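Local coordinates for putative exported protein (Aeromonas hydrophila subsp. hydrophila, PDB 4PJ2) that probably inhibits i-type lysozymes in the bacterial periplasm and carries a bound magnesium ion, at residues L36-N41 / L46-D51. Residues are numbered along the deposited sequence; the frame is centred on the assembly and turned at random. Where two conformers were deposited one is given.
Sequences LYSGAN and LDQFID
Tyr37 lies between Leu46 and Phe49, the tightly packed part of this hairpin end. Leu46 CD2 sits over one face of the phenol ring, 3.8 Å from its centroid, a CH-pi contact. Phe49 comes to the opposite face with its ring edge, an edge-to-face pair with planes at 71°. With CG anti to its carbonyl carbon (chi1 -57°), Tyr37 turns its ring to lie between these two residues, where Tyr37 CD1 also meets Leu46 O at 3.4 Å. The two backbones pair through a classic beta bulge, in which Ile50 and Asp51 both face Leu36. Leu36 O takes a 2.8 Å bond from Ile50 N and a weak, longer one from Asp51 N, while Leu36 N gives a nearly straight bond to Asp51 O. Beyond the bulge Ser38 N bonds to Gln48 O, and Ile50 CD1 rests against Ser38 N at 3.5 Å.

Toward the turn, packing gives way to polar and water-mediated links. In one of the two conformers of Gln48, Ser38 OG donates to Gln48 OE1 (2.7 Å), meeting this oxygen at 120° to its C=O bond; the hydroxyl also accepts from Ala40 N in an ST turn, so two bonds grip it in that conformer. One water accepts from both Gly39 N and Gln48 N, and a second spans Asn41 ND2 and Asp47 OD2.

The contact closes the hairpin of strands 30-37 and 49-57, the latter an outermost strand, within this chain, of its four-stranded antiparallel sheet. Tyr37 and Leu46 lean on Thr18 of the adjoining strand 16-21, whereas buried Leu36 reaches Leu103 of strand 102-112 in the second sheet.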
# COMPACT_ATOMS: atom_id res chain seq x y z
N LEU A 36 11.34 -17.43 9.99
CA LEU A 36 12.77 -17.64 10.09
C LEU A 36 13.05 -19.12 10.27
O LEU A 36 12.41 -19.78 11.10
CB LEU A 36 13.30 -16.88 11.29
CG LEU A 36 14.80 -16.92 11.55
CD1 LEU A 36 15.56 -16.27 10.41
CD2 LEU A 36 15.12 -16.26 12.86
N TYR A 37 14.01 -19.60 9.49
CA TYR A 37 14.45 -20.99 9.48
C TYR A 37 15.96 -21.04 9.72
O TYR A 37 16.68 -20.10 9.39
CB TYR A 37 14.15 -21.63 8.12
CG TYR A 37 12.69 -21.58 7.73
CD1 TYR A 37 11.85 -22.68 7.92
CD2 TYR A 37 12.13 -20.41 7.20
CE1 TYR A 37 10.52 -22.61 7.60
CE2 TYR A 37 10.80 -20.35 6.88
CZ TYR A 37 10.00 -21.45 7.08
OH TYR A 37 8.67 -21.34 6.75
N SER A 38 16.46 -22.13 10.27
CA SER A 38 17.89 -22.21 10.56
C SER A 38 18.73 -22.27 9.31
O SER A 38 19.87 -21.81 9.33
CB SER A 38 18.20 -23.44 11.42
OG SER A 38 18.19 -24.59 10.60
N GLY A 39 18.21 -22.83 8.22
CA GLY A 39 19.00 -23.03 7.01
C GLY A 39 20.11 -24.05 7.19
O GLY A 39 21.05 -24.09 6.40
N ALA A 40 20.01 -24.90 8.21
CA ALA A 40 21.12 -25.79 8.56
C ALA A 40 21.48 -26.75 7.43
O ALA A 40 22.65 -27.04 7.23
CB ALA A 40 20.79 -26.57 9.82
N ASN A 41 20.47 -27.23 6.71
CA ASN A 41 20.66 -28.14 5.58
C ASN A 41 20.41 -27.37 4.29
O ASN A 41 19.28 -27.13 3.93
CB ASN A 41 19.71 -29.34 5.66
CG ASN A 41 19.91 -30.30 4.52
OD1 ASN A 41 20.80 -30.10 3.68
ND2 ASN A 41 19.11 -31.36 4.47
N LEU A 46 14.16 -24.84 4.11
CA LEU A 46 12.98 -24.53 4.91
C LEU A 46 12.58 -25.67 5.83
O LEU A 46 11.46 -25.69 6.33
CB LEU A 46 11.80 -24.13 4.01
CG LEU A 46 12.06 -22.95 3.07
CD1 LEU A 46 10.79 -22.61 2.32
CD2 LEU A 46 12.59 -21.73 3.78
N ASP A 47 13.51 -26.57 6.11
CA ASP A 47 13.16 -27.75 6.92
C ASP A 47 13.23 -27.51 8.41
O ASP A 47 12.71 -28.34 9.14
CB ASP A 47 14.09 -28.92 6.59
CG ASP A 47 13.65 -29.70 5.38
OD1 ASP A 47 12.81 -29.22 4.60
OD2 ASP A 47 14.15 -30.84 5.21
N GLN A 48 13.83 -26.42 8.89
CA GLN A 48 14.01 -26.22 10.32
C GLN A 48 13.48 -24.85 10.75
O GLN A 48 14.24 -23.88 10.91
CB GLN A 48 15.47 -26.41 10.68
CG GLN A 48 15.73 -26.62 12.13
CD GLN A 48 17.06 -27.31 12.38
OE1 GLN A 48 18.12 -26.71 12.21
NE2 GLN A 48 17.00 -28.57 12.79
N PHE A 49 12.19 -24.78 10.93
CA PHE A 49 11.53 -23.58 11.36
C PHE A 49 11.98 -23.17 12.74
O PHE A 49 12.07 -24.00 13.63
CB PHE A 49 10.01 -23.81 11.33
CG PHE A 49 9.21 -22.67 11.89
CD1 PHE A 49 9.03 -21.51 11.18
CD2 PHE A 49 8.66 -22.78 13.15
CE1 PHE A 49 8.29 -20.48 11.72
CE2 PHE A 49 7.92 -21.75 13.69
CZ PHE A 49 7.74 -20.60 12.96
N ILE A 50 12.19 -21.87 12.92
CA ILE A 50 12.54 -21.30 14.22
C ILE A 50 11.42 -20.45 14.82
O ILE A 50 11.00 -20.67 15.96
CB ILE A 50 13.84 -20.45 14.11
CG1 ILE A 50 15.02 -21.34 13.70
CG2 ILE A 50 14.13 -19.73 15.43
CD1 ILE A 50 16.29 -20.58 13.37
N ASP A 51 10.96 -19.45 14.08
CA ASP A 51 9.95 -18.52 14.60
C ASP A 51 9.31 -17.77 13.45
O ASP A 51 9.84 -17.71 12.34
CB ASP A 51 10.58 -17.55 15.60
CG ASP A 51 9.56 -16.79 16.43
OD1 ASP A 51 8.40 -17.22 16.56
OD2 ASP A 51 9.93 -15.72 16.95
O HOH W 1 15.96 -24.69 7.74
O HOH W 2 16.57 -31.17 6.27